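Local atomic coordinates of tyrosinase (Burkholderia thailandensis, PDB entry 5ZRE), a protein that probably catalyses the copper-dependent hydroxylation of monophenols and their oxidation to o-quinones, as tyrosinases do. Residues E170-Y175 with G184-P189; D279-V284 with G302-N307; L29-R34 with S107-V112; R12-L17 with S113-D118. All coordinates share one frame; numbering follows the deposited sequence.

Interaction 1 (E170-Y175 with G184-P189)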
loop_
_atom_site.group_PDB
_atom_site.type_symbol
_atom_site.label_atom_id
_atom_site.label_comp_id
_atom_site.label_asym_id
_atom_site.label_seq_id
_atom_site.Cartn_x
_atom_site.Cartn_y
_atom_site.Cartn_z
ATOM N N GLU A 170 -19.121 -7.880 3.890
ATOM C CA GLU A 170 -19.079 -9.302 4.171
ATOM C C GLU A 170 -19.026 -10.097 2.868
ATOM O O GLU A 170 -19.364 -9.593 1.798
ATOM C CB GLU A 170 -20.295 -9.707 4.997
ATOM C CG GLU A 170 -20.344 -9.036 6.364
ATOM C CD GLU A 170 -21.433 -9.608 7.262
ATOM O OE1 GLU A 170 -22.504 -9.962 6.715
ATOM O OE2 GLU A 170 -21.209 -9.720 8.500
ATOM N N LYS A 171 -18.613 -11.345 3.004
ATOM C CA LYS A 171 -18.145 -12.167 1.898
ATOM C C LYS A 171 -18.628 -13.624 2.055
ATOM O O LYS A 171 -18.467 -14.247 3.146
ATOM C CB LYS A 171 -16.615 -12.096 1.868
ATOM C CG LYS A 171 -16.010 -11.275 0.732
ATOM C CD LYS A 171 -15.870 -9.813 1.014
ATOM C CE LYS A 171 -15.418 -9.054 -0.204
ATOM N NZ LYS A 171 -15.240 -7.629 0.118
ATOM N N PRO A 172 -19.205 -14.209 0.971
ATOM C CA PRO A 172 -19.796 -15.542 1.069
ATOM C C PRO A 172 -18.746 -16.595 0.720
ATOM O O PRO A 172 -17.784 -16.278 0.017
ATOM C CB PRO A 172 -20.898 -15.544 0.009
ATOM C CG PRO A 172 -20.236 -14.806 -1.118
ATOM C CD PRO A 172 -19.447 -13.715 -0.407
ATOM N N LYS A 173 -18.946 -17.826 1.174
ATOM C CA LYS A 173 -18.058 -18.881 0.793
ATOM C C LYS A 173 -18.053 -18.960 -0.739
ATOM O O LYS A 173 -19.050 -18.675 -1.389
ATOM C CB LYS A 173 -18.457 -20.189 1.473
ATOM C CG LYS A 173 -17.842 -21.407 0.814
ATOM C CD LYS A 173 -18.199 -22.721 1.456
ATOM C CE LYS A 173 -17.815 -23.883 0.564
ATOM N NZ LYS A 173 -18.796 -24.978 0.687
ATOM N N GLY A 174 -16.889 -19.226 -1.330
ATOM C CA GLY A 174 -16.754 -19.247 -2.811
ATOM C C GLY A 174 -16.422 -17.883 -3.422
ATOM O O GLY A 174 -16.259 -17.765 -4.661
ATOM N N TYR A 175 -16.335 -16.834 -2.602
ATOM C CA TYR A 175 -15.977 -15.529 -3.140
ATOM C C TYR A 175 -14.567 -15.600 -3.739
ATOM O O TYR A 175 -13.648 -16.189 -3.149
ATOM C CB TYR A 175 -16.077 -14.457 -2.049
ATOM C CG TYR A 175 -15.584 -13.089 -2.451
ATOM C CD1 TYR A 175 -16.231 -12.346 -3.427
ATOM C CD2 TYR A 175 -14.457 -12.549 -1.847
ATOM C CE1 TYR A 175 -15.772 -11.099 -3.803
ATOM C CE2 TYR A 175 -13.969 -11.313 -2.226
ATOM C CZ TYR A 175 -14.624 -10.588 -3.213
ATOM O OH TYR A 175 -14.133 -9.365 -3.570
ATOM N N GLY A 184 -15.925 -6.059 -5.844
ATOM C CA GLY A 184 -16.168 -7.252 -5.041
ATOM C C GLY A 184 -17.075 -6.988 -3.846
ATOM O O GLY A 184 -17.176 -7.829 -2.962
ATOM N N LEU A 185 -17.738 -5.836 -3.799
ATOM C CA LEU A 185 -18.773 -5.585 -2.790
ATOM C C LEU A 185 -19.983 -6.502 -3.024
ATOM O O LEU A 185 -20.754 -6.251 -3.921
ATOM C CB LEU A 185 -19.217 -4.123 -2.874
ATOM C CG LEU A 185 -18.409 -3.127 -2.054
ATOM C CD1 LEU A 185 -19.151 -1.797 -1.957
ATOM C CD2 LEU A 185 -18.119 -3.667 -0.670
ATOM N N VAL A 186 -20.164 -7.540 -2.209
ATOM C CA VAL A 186 -21.207 -8.565 -2.485
ATOM C C VAL A 186 -22.006 -8.943 -1.226
ATOM O O VAL A 186 -22.694 -9.972 -1.252
ATOM C CB VAL A 186 -20.578 -9.828 -3.109
ATOM C CG1 VAL A 186 -20.058 -9.589 -4.514
ATOM C CG2 VAL A 186 -19.504 -10.397 -2.217
ATOM N N GLY A 187 -21.995 -8.136 -0.167
ATOM C CA GLY A 187 -22.559 -8.515 1.159
ATOM C C GLY A 187 -24.063 -8.269 1.296
ATOM O O GLY A 187 -24.658 -8.705 2.260
ATOM N N THR A 188 -24.684 -7.546 0.365
ATOM C CA THR A 188 -26.131 -7.314 0.384
ATOM C C THR A 188 -26.660 -7.558 -1.021
ATOM O O THR A 188 -25.907 -7.493 -1.964
ATOM C CB THR A 188 -26.541 -5.881 0.764
ATOM O OG1 THR A 188 -26.094 -5.011 -0.277
ATOM C CG2 THR A 188 -26.014 -5.411 2.105
ATOM N N PRO A 189 -27.949 -7.832 -1.145
ATOM C CA PRO A 189 -28.585 -7.909 -2.467
ATOM C C PRO A 189 -28.278 -6.686 -3.344
ATOM O O PRO A 189 -27.972 -6.831 -4.542
ATOM C CB PRO A 189 -30.074 -7.967 -2.115
ATOM C CG PRO A 189 -30.089 -8.832 -0.882
ATOM C CD PRO A 189 -28.839 -8.416 -0.122
#
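Tyr175 and Val186 meet where two loop segments, 170-175 and 184-189, pass each other without a single hydrogen bond between them; the contact between them is one of packing alone. Methyl CG2 of Val186 fills the angle between two side chains, lying 3.8 Å from Pro172 CD and 4.0 Å from Tyr175 CD1, and it comes to the phenol ring obliquely. Further along the ring, the phenol oxygen reaches the backbone of Gly184: Tyr175 OH is 3.3 Å from Gly184 CA. Tyr175 extends this far because its CG stands anti to the backbone N (chi1 174°), which swings the ring across to the other segment. Lys171 begins by pointing away, but a bend at chi2 (87°) brings CE to 3.5 Å from Gly184 O. Beyond these side chains, the backbones themselves close in at Gly187, whose CA lies 3.4 Å from Glu170 O.

A second shell fixes the partners. The Tyr175 hydroxyl is hydrogen-bonded to Asp303, the Glu170 carboxylate to the backbone N of Asp160, and Val186 also rests on Leu192 and Thr195 of helix 189-199. Tyr175 itself is set by a type II turn from Pro172, closed by Tyr175 N to Pro172 O at 3.0 Å, with Gly174 in its third position. The arrangement is loop-on-loop packing within the central tyrosinase domain, in the long connection between strand 143-146 and helix 189-199, which Thr188 caps at its N-terminal end.

Interaction 2 (D279-V284 with G302-N307). With CU (copper (II) ion), chain D.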
loop_
_atom_site.group_PDB
_atom_site.type_symbol
_atom_site.label_atom_id
_atom_site.label_comp_id
_atom_site.label_asym_id
_atom_site.label_seq_id
_atom_site.Cartn_x
_atom_site.Cartn_y
_atom_site.Cartn_z
ATOM N N ASP A 279 -0.786 4.025 -0.958
ATOM C CA ASP A 279 -1.150 4.366 -2.358
ATOM C C ASP A 279 -1.244 3.154 -3.282
ATOM O O ASP A 279 -2.096 3.116 -4.151
ATOM C CB ASP A 279 -0.179 5.389 -2.950
ATOM C CG ASP A 279 -0.117 6.693 -2.118
ATOM O OD1 ASP A 279 -1.072 6.981 -1.390
ATOM O OD2 ASP A 279 0.885 7.442 -2.176
ATOM N N ILE A 280 -0.356 2.180 -3.109
ATOM C CA ILE A 280 -0.391 0.977 -3.899
ATOM C C ILE A 280 -1.662 0.202 -3.567
ATOM O O ILE A 280 -2.299 -0.282 -4.463
ATOM C CB ILE A 280 0.839 0.092 -3.627
ATOM C CG1 ILE A 280 2.126 0.690 -4.211
ATOM C CG2 ILE A 280 0.561 -1.326 -4.106
ATOM C CD1 ILE A 280 2.040 1.073 -5.671
ATOM N N HIS A 281 -1.986 0.052 -2.282
ATOM C CA HIS A 281 -3.307 -0.483 -1.873
ATOM C C HIS A 281 -4.480 0.131 -2.647
ATOM O O HIS A 281 -5.423 -0.590 -3.050
ATOM C CB HIS A 281 -3.533 -0.250 -0.390
ATOM C CG HIS A 281 -2.898 -1.285 0.454
ATOM N ND1 HIS A 281 -3.561 -2.442 0.774
ATOM C CD2 HIS A 281 -1.671 -1.356 1.018
ATOM C CE1 HIS A 281 -2.791 -3.185 1.540
ATOM N NE2 HIS A 281 -1.616 -2.546 1.696
ATOM N N LEU A 282 -4.490 1.448 -2.818
ATOM C CA LEU A 282 -5.692 2.062 -3.431
ATOM C C LEU A 282 -5.731 1.787 -4.931
ATOM O O LEU A 282 -6.795 1.541 -5.467
ATOM C CB LEU A 282 -5.748 3.558 -3.150
ATOM C CG LEU A 282 -5.798 3.940 -1.672
ATOM C CD1 LEU A 282 -6.388 5.324 -1.525
ATOM C CD2 LEU A 282 -6.549 2.921 -0.822
ATOM N N ALA A 283 -4.592 1.806 -5.577
ATOM C CA ALA A 283 -4.561 1.629 -6.990
ATOM C C ALA A 283 -5.026 0.202 -7.334
ATOM O O ALA A 283 -5.986 0.007 -8.111
ATOM C CB ALA A 283 -3.175 1.892 -7.500
ATOM N N VAL A 284 -4.407 -0.807 -6.734
ATOM C CA VAL A 284 -4.819 -2.167 -7.024
ATOM C C VAL A 284 -6.275 -2.372 -6.585
ATOM O O VAL A 284 -7.036 -3.159 -7.161
ATOM C CB VAL A 284 -3.891 -3.190 -6.369
ATOM C CG1 VAL A 284 -4.421 -4.610 -6.572
ATOM C CG2 VAL A 284 -2.476 -3.054 -6.899
ATOM N N GLY A 302 -12.111 -3.271 -4.856
ATOM C CA GLY A 302 -11.305 -4.441 -4.789
ATOM C C GLY A 302 -10.794 -4.697 -3.384
ATOM O O GLY A 302 -10.737 -3.798 -2.557
ATOM N N ASP A 303 -10.362 -5.921 -3.124
ATOM C CA ASP A 303 -10.024 -6.298 -1.752
ATOM C C ASP A 303 -8.845 -5.532 -1.171
ATOM O O ASP A 303 -8.887 -5.144 0.012
ATOM C CB ASP A 303 -9.890 -7.818 -1.643
ATOM C CG ASP A 303 -11.205 -8.534 -2.069
ATOM O OD1 ASP A 303 -11.472 -8.659 -3.303
ATOM O OD2 ASP A 303 -12.015 -8.860 -1.163
ATOM N N MET A 304 -7.853 -5.231 -2.014
ATOM C CA MET A 304 -6.627 -4.514 -1.592
ATOM C C MET A 304 -6.968 -3.087 -1.156
ATOM O O MET A 304 -6.154 -2.496 -0.472
ATOM C CB MET A 304 -5.583 -4.418 -2.718
ATOM C CG MET A 304 -4.667 -5.629 -2.816
ATOM S SD MET A 304 -3.642 -5.928 -1.352
ATOM C CE MET A 304 -2.248 -4.864 -1.741
ATOM N N GLY A 305 -8.140 -2.553 -1.544
ATOM C CA GLY A 305 -8.519 -1.137 -1.272
ATOM C C GLY A 305 -8.932 -0.832 0.169
ATOM O O GLY A 305 -9.056 0.367 0.536
ATOM N N GLU A 306 -9.164 -1.837 1.010
ATOM C CA GLU A 306 -9.668 -1.578 2.371
ATOM C C GLU A 306 -9.057 -2.604 3.333
ATOM O O GLU A 306 -8.819 -3.730 2.942
ATOM C CB GLU A 306 -11.198 -1.672 2.381
ATOM C CG GLU A 306 -11.940 -0.338 2.268
ATOM C CD GLU A 306 -12.058 0.299 0.885
ATOM O OE1 GLU A 306 -11.627 -0.309 -0.112
ATOM O OE2 GLU A 306 -12.569 1.426 0.798
ATOM N N ASN A 307 -8.857 -2.267 4.597
ATOM C CA ASN A 307 -8.215 -3.247 5.497
ATOM C C ASN A 307 -9.128 -4.448 5.777
ATOM O O ASN A 307 -8.729 -5.283 6.589
ATOM C CB ASN A 307 -7.759 -2.649 6.834
ATOM C CG ASN A 307 -6.471 -1.858 6.726
ATOM O OD1 ASN A 307 -6.364 -0.786 7.326
ATOM N ND2 ASN A 307 -5.498 -2.356 5.963
HETATM CU CU CU D . -0.728 -3.002 3.605
#
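The dicopper centre of tyrosinase illustrates second-shell support of a metal ligand: His281 on helix 274-284, which shares its copper site with His277 and His320, is held by Met304 O and flanked by the Met304 side chain, from the 3-10 turn 303-305. The imidazole works from two ends. NE2 of His281 binds the copper(II) ion at 2.1 Å, while its ND1 donates to Met304 O at 2.9 Å. That bond is fairly straight (157° at the hydrogen), lies in the carbonyl plane and is only 2° out of the ring plane, so the acceptor lies nearly in the plane of the imidazole. The same methionine also brings its terminal methyl over the imidazole. Bends at chi2 and chi3 curl the chain back, putting CE over one face, 3.9 Å from the centroid of the His281 ring in a CH-pi contact, with SD more oblique. Val284 supports the root of this chain through CG1, 3.9 Å from Met304 CG. On another flank, Leu282 CD2 packs 3.8 Å from Gly305 O. A backbone carbonyl at the edge and a methyl on the face probably restrict both tilt and rotation of the imidazole; with ND1 serving as the donor, NE2 can offer its lone pair to copper.

Interaction 3 (L29-R34 with S107-V112)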
loop_
_atom_site.group_PDB
_atom_site.type_symbol
_atom_site.label_atom_id
_atom_site.label_comp_id
_atom_site.label_asym_id
_atom_site.label_seq_id
_atom_site.Cartn_x
_atom_site.Cartn_y
_atom_site.Cartn_z
ATOM N N LEU A 29 10.072 -20.554 -10.012
ATOM C CA LEU A 29 8.691 -20.114 -10.109
ATOM C C LEU A 29 7.733 -21.254 -9.761
ATOM O O LEU A 29 6.823 -21.058 -8.962
ATOM C CB LEU A 29 8.422 -19.627 -11.529
ATOM C CG LEU A 29 7.377 -18.526 -11.658
ATOM C CD1 LEU A 29 7.659 -17.386 -10.701
ATOM C CD2 LEU A 29 7.338 -18.005 -13.078
ATOM N N GLU A 30 7.961 -22.429 -10.336
ATOM C CA GLU A 30 7.081 -23.603 -10.137
ATOM C C GLU A 30 7.020 -24.004 -8.666
ATOM O O GLU A 30 5.977 -24.434 -8.190
ATOM C CB GLU A 30 7.572 -24.812 -10.931
ATOM C CG GLU A 30 7.391 -24.657 -12.433
ATOM C CD GLU A 30 7.775 -25.890 -13.236
ATOM O OE1 GLU A 30 7.768 -25.796 -14.492
ATOM O OE2 GLU A 30 8.082 -26.943 -12.606
ATOM N N ASP A 31 8.145 -23.887 -7.978
ATOM C CA ASP A 31 8.206 -24.200 -6.558
ATOM C C ASP A 31 7.367 -23.235 -5.764
ATOM O O ASP A 31 6.691 -23.625 -4.809
ATOM C CB ASP A 31 9.641 -24.083 -6.049
ATOM C CG ASP A 31 10.439 -25.371 -6.198
ATOM O OD1 ASP A 31 9.856 -26.494 -6.191
ATOM O OD2 ASP A 31 11.683 -25.237 -6.283
ATOM N N LEU A 32 7.457 -21.968 -6.133
ATOM C CA LEU A 32 6.765 -20.948 -5.433
ATOM C C LEU A 32 5.263 -21.180 -5.622
ATOM O O LEU A 32 4.489 -21.180 -4.650
ATOM C CB LEU A 32 7.183 -19.573 -5.970
ATOM C CG LEU A 32 6.438 -18.397 -5.337
ATOM C CD1 LEU A 32 7.112 -17.958 -4.051
ATOM C CD2 LEU A 32 6.303 -17.229 -6.298
ATOM N N VAL A 33 4.854 -21.373 -6.868
ATOM C CA VAL A 33 3.426 -21.617 -7.159
ATOM C C VAL A 33 2.932 -22.877 -6.432
ATOM O O VAL A 33 1.836 -22.888 -5.816
ATOM C CB VAL A 33 3.164 -21.731 -8.662
ATOM C CG1 VAL A 33 1.836 -22.419 -8.919
ATOM C CG2 VAL A 33 3.230 -20.378 -9.358
ATOM N N ARG A 34 3.744 -23.918 -6.464
ATOM C CA ARG A 34 3.364 -25.146 -5.830
ATOM C C ARG A 34 3.031 -24.854 -4.368
ATOM O O ARG A 34 2.045 -25.369 -3.852
ATOM C CB ARG A 34 4.477 -26.191 -5.985
ATOM C CG ARG A 34 4.201 -27.485 -5.237
ATOM C CD ARG A 34 5.252 -28.536 -5.502
ATOM N NE ARG A 34 5.041 -29.187 -6.788
ATOM C CZ ARG A 34 5.722 -28.906 -7.890
ATOM N NH1 ARG A 34 6.658 -27.966 -7.879
ATOM N NH2 ARG A 34 5.464 -29.580 -8.992
ATOM N N SER A 107 6.317 -25.037 4.814
ATOM C CA SER A 107 5.748 -26.297 5.298
ATOM C C SER A 107 5.315 -27.169 4.114
ATOM O O SER A 107 4.926 -28.315 4.317
ATOM C CB SER A 107 4.603 -26.055 6.285
ATOM O OG SER A 107 3.379 -25.721 5.637
ATOM N N ILE A 108 5.382 -26.604 2.898
ATOM C CA ILE A 108 4.902 -27.225 1.643
ATOM C C ILE A 108 6.092 -27.500 0.720
ATOM O O ILE A 108 6.187 -28.574 0.136
ATOM C CB ILE A 108 3.883 -26.326 0.907
ATOM C CG1 ILE A 108 2.683 -25.955 1.779
ATOM C CG2 ILE A 108 3.447 -26.972 -0.401
ATOM C CD1 ILE A 108 1.632 -27.031 1.875
ATOM N N VAL A 109 6.927 -26.492 0.506
ATOM C CA VAL A 109 8.172 -26.636 -0.283
ATOM C C VAL A 109 9.333 -26.133 0.581
ATOM O O VAL A 109 9.457 -24.911 0.776
ATOM C CB VAL A 109 8.109 -25.847 -1.605
ATOM C CG1 VAL A 109 9.323 -26.124 -2.478
ATOM C CG2 VAL A 109 6.816 -26.114 -2.364
ATOM N N PRO A 110 10.181 -27.054 1.092
ATOM C CA PRO A 110 11.215 -26.594 2.041
ATOM C C PRO A 110 12.167 -25.587 1.377
ATOM O O PRO A 110 12.491 -25.738 0.192
ATOM C CB PRO A 110 11.952 -27.867 2.477
ATOM C CG PRO A 110 10.933 -28.962 2.254
ATOM C CD PRO A 110 10.166 -28.522 1.023
ATOM N N GLY A 111 12.553 -24.553 2.136
ATOM C CA GLY A 111 13.662 -23.647 1.766
ATOM C C GLY A 111 13.258 -22.538 0.804
ATOM O O GLY A 111 14.119 -21.787 0.349
ATOM N N VAL A 112 11.960 -22.391 0.546
ATOM C CA VAL A 112 11.437 -21.462 -0.449
ATOM C C VAL A 112 11.424 -20.054 0.136
ATOM O O VAL A 112 11.270 -19.874 1.316
ATOM C CB VAL A 112 10.023 -21.879 -0.911
ATOM C CG1 VAL A 112 8.939 -21.489 0.089
ATOM C CG2 VAL A 112 9.696 -21.329 -2.296
#
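Asp31 and Val109 mark the closest pass of the backbones, their CA atoms 6.7 Å apart, as a type II turn from Val109 to Val112 lies against the flank of helix 27-41. No hydrogen bond spans the two segments, so the docking is a matter of branched aliphatic groups set against a helix surface. Val109 does most of the touching and divides its two methyls between different surroundings. CG2 lies 3.5 Å from the carbonyl oxygen Asp31 O and 4.1 Å from Arg34 CG, between one helical turn and the next; CG1, anti to the backbone N (chi1 -174°), is brought alongside the carboxylate, 3.8 Å from Asp31 OD1. Both Asp31 and Arg34 cross the valine at roughly a right angle. Val112, at the far end of the turn, places CG2 4.3 Å from Leu32 CA, and Ile108 sets CG2 4.1 Å from Arg34 O. Arg34 thus offers its aliphatic stem to Val109, while a bend at chi3 (-79°) carries the guanidinium elsewhere: it forms a salt bridge with Asp141, and its approach to Asp31 is a long one. The contact joins the loop that follows helix 90-106 to helix 27-41. Val109 and Ile108 continue onto Ala35 and Ile39 of that helix, whereas Val33 and Arg34 pack against Phe138 and Leu140 of strand 137-140.

Interaction 4 (R12-L17 with S113-D118)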
loop_
_atom_site.group_PDB
_atom_site.type_symbol
_atom_site.label_atom_id
_atom_site.label_comp_id
_atom_site.label_asym_id
_atom_site.label_seq_id
_atom_site.Cartn_x
_atom_site.Cartn_y
_atom_site.Cartn_z
ATOM N N ARG A 12 14.224 -12.636 -3.703
ATOM C CA ARG A 12 14.523 -12.034 -5.004
ATOM C C ARG A 12 13.233 -11.384 -5.532
ATOM O O ARG A 12 12.131 -11.759 -5.114
ATOM C CB ARG A 12 15.061 -13.104 -5.973
ATOM C CG ARG A 12 16.501 -13.571 -5.769
ATOM C CD ARG A 12 17.566 -12.558 -6.209
ATOM N NE ARG A 12 18.756 -13.120 -6.860
ATOM C CZ ARG A 12 19.894 -13.514 -6.248
ATOM N NH1 ARG A 12 20.220 -13.084 -5.040
ATOM N NH2 ARG A 12 20.715 -14.360 -6.857
ATOM N N SER A 13 13.386 -10.394 -6.411
ATOM C CA SER A 13 12.336 -9.827 -7.255
ATOM C C SER A 13 11.598 -10.928 -8.045
ATOM O O SER A 13 12.218 -11.872 -8.488
ATOM C CB SER A 13 12.942 -8.815 -8.210
ATOM O OG SER A 13 11.974 -8.365 -9.159
ATOM N N VAL A 14 10.285 -10.805 -8.256
ATOM C CA VAL A 14 9.500 -11.837 -8.965
ATOM C C VAL A 14 9.829 -11.823 -10.456
ATOM O O VAL A 14 9.690 -12.861 -11.103
ATOM C CB VAL A 14 7.974 -11.676 -8.797
ATOM C CG1 VAL A 14 7.544 -11.809 -7.358
ATOM C CG2 VAL A 14 7.460 -10.382 -9.408
ATOM N N ARG A 15 10.167 -10.651 -10.997
ATOM C CA ARG A 15 10.551 -10.531 -12.408
ATOM C C ARG A 15 11.885 -11.271 -12.571
ATOM O O ARG A 15 12.118 -11.798 -13.607
ATOM C CB ARG A 15 10.554 -9.058 -12.857
ATOM C CG ARG A 15 10.891 -8.783 -14.323
ATOM C CD ARG A 15 9.726 -8.733 -15.313
ATOM N NE ARG A 15 8.907 -9.949 -15.300
ATOM C CZ ARG A 15 7.664 -10.054 -15.771
ATOM N NH1 ARG A 15 6.890 -11.053 -15.378
ATOM N NH2 ARG A 15 7.197 -9.159 -16.624
ATOM N N ASP A 16 12.711 -11.392 -11.524
ATOM C CA ASP A 16 13.899 -12.299 -11.556
ATOM C C ASP A 16 13.528 -13.747 -11.742
ATOM O O ASP A 16 14.104 -14.398 -12.619
ATOM C CB ASP A 16 14.846 -12.153 -10.350
ATOM C CG ASP A 16 16.050 -11.241 -10.654
ATOM O OD1 ASP A 16 16.931 -11.691 -11.457
ATOM O OD2 ASP A 16 16.119 -10.094 -10.106
ATOM N N LEU A 17 12.557 -14.256 -10.973
ATOM C CA LEU A 17 12.113 -15.668 -11.135
ATOM C C LEU A 17 11.489 -15.879 -12.527
ATOM O O LEU A 17 11.491 -16.989 -13.043
ATOM C CB LEU A 17 11.092 -16.025 -10.052
ATOM C CG LEU A 17 11.504 -15.801 -8.597
ATOM C CD1 LEU A 17 10.607 -16.609 -7.668
ATOM C CD2 LEU A 17 12.964 -16.163 -8.357
ATOM N N SER A 113 11.569 -19.066 -0.728
ATOM C CA SER A 113 11.564 -17.696 -0.281
ATOM C C SER A 113 10.502 -16.882 -1.016
ATOM O O SER A 113 10.274 -17.017 -2.207
ATOM C CB SER A 113 12.925 -17.074 -0.381
ATOM O OG SER A 113 13.668 -17.405 0.788
ATOM N N MET A 114 9.867 -16.037 -0.228
ATOM C CA MET A 114 8.828 -15.150 -0.686
ATOM C C MET A 114 9.447 -14.014 -1.534
ATOM O O MET A 114 10.284 -13.254 -1.075
ATOM C CB MET A 114 8.116 -14.597 0.551
ATOM C CG MET A 114 6.843 -13.823 0.269
ATOM S SD MET A 114 5.562 -14.691 -0.691
ATOM C CE MET A 114 5.064 -13.235 -1.618
ATOM N N PRO A 115 9.094 -13.943 -2.819
ATOM C CA PRO A 115 9.710 -12.920 -3.623
ATOM C C PRO A 115 9.022 -11.572 -3.391
ATOM O O PRO A 115 7.931 -11.530 -2.827
ATOM C CB PRO A 115 9.587 -13.441 -5.058
ATOM C CG PRO A 115 8.388 -14.307 -5.017
ATOM C CD PRO A 115 8.454 -14.965 -3.662
ATOM N N PHE A 116 9.701 -10.484 -3.723
ATOM C CA PHE A 116 9.102 -9.191 -3.564
ATOM C C PHE A 116 8.645 -8.629 -4.916
ATOM O O PHE A 116 9.298 -8.795 -5.888
ATOM C CB PHE A 116 10.080 -8.256 -2.850
ATOM C CG PHE A 116 11.349 -7.856 -3.567
ATOM C CD1 PHE A 116 11.365 -6.806 -4.469
ATOM C CD2 PHE A 116 12.544 -8.471 -3.264
ATOM C CE1 PHE A 116 12.551 -6.402 -5.070
ATOM C CE2 PHE A 116 13.727 -8.077 -3.864
ATOM C CZ PHE A 116 13.729 -7.037 -4.759
ATOM N N TRP A 117 7.515 -7.953 -4.978
ATOM C CA TRP A 117 7.218 -7.182 -6.191
ATOM C C TRP A 117 7.964 -5.838 -6.128
ATOM O O TRP A 117 7.678 -4.990 -5.286
ATOM C CB TRP A 117 5.707 -7.013 -6.387
ATOM C CG TRP A 117 5.339 -6.006 -7.433
ATOM C CD1 TRP A 117 6.042 -5.679 -8.560
ATOM C CD2 TRP A 117 4.151 -5.199 -7.460
ATOM N NE1 TRP A 117 5.388 -4.696 -9.263
ATOM C CE2 TRP A 117 4.238 -4.369 -8.593
ATOM C CE3 TRP A 117 3.043 -5.086 -6.628
ATOM C CZ2 TRP A 117 3.253 -3.444 -8.909
ATOM C CZ3 TRP A 117 2.076 -4.150 -6.921
ATOM C CH2 TRP A 117 2.174 -3.360 -8.061
ATOM N N ASP A 118 8.962 -5.656 -6.969
ATOM C CA ASP A 118 9.726 -4.383 -7.007
ATOM C C ASP A 118 8.900 -3.305 -7.713
ATOM O O ASP A 118 8.880 -3.237 -8.948
ATOM C CB ASP A 118 11.058 -4.626 -7.741
ATOM C CG ASP A 118 12.096 -3.518 -7.504
ATOM O OD1 ASP A 118 11.718 -2.362 -7.143
ATOM O OD2 ASP A 118 13.307 -3.815 -7.695
HETATM O O HOH W 1 9.255 -6.988 -10.078
#
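Ser13 and Phe116 form a single backbone bridge, and around it the contact divides into a tightly packed side and a looser one bridged by a water. On the tight side, Pro115 presses into the start of helix 14-21: its CB lies 3.1 Å from Arg12 O and 3.5 Å from Val14 CG1, and Leu17 CD1 adds a more distant touch to its CG. Phe116 donates from N to Arg12 O at 3.1 Å and accepts at O from Val14 N at 3.3 Å, both donors standing well off the carbonyl planes. The phenyl then folds back over the bridge: chi1 of 67° puts CG between the backbone N and carbonyl carbon, and one face of the ring receives Ser13 N (3.5 Å from CE2) and, as a CH-pi contact, Ser13 CB. The looser side begins at Ser13 OG, 4.1 Å from Asp118 CB, where a water 3.2 Å from that OG also accepts a weak bond from Asp118 N. The exposed Arg12 starts its side chain away from the other segment. Two bonds made by Phe116 to the residues flanking Ser13 are the pattern of a parallel beta bridge, here running straight into a helix N-cap, with Ser13 OG weakly capping Arg15 N.

How the interactions relate
Interactions 3 and 4 use consecutive pieces of one loop, 107-118, to receive helices 27-41 and 14-21 in turn; their centres are 13 Å apart, and they merge where Leu32 CD1 meets Pro115 CD at 3.3 Å and Leu29 CD1 meets Leu17 CB at 3.7 Å. Interaction 2 lies at the copper. It meets interaction 4 through Ile280 CG2 and Trp117 CZ3, 4.3 Å apart. Its principal link to interaction 1 is a probable hydrogen bond between Tyr175 OH and Asp303 OD1 at 2.8 Å, accompanied by packing of Lys171 CE 3.5 Å from Asp303 OD2. Interactions 1 and 3 do not touch, their nearest atoms being about 17 Å apart, and interaction 3 lies away from the copper ligands.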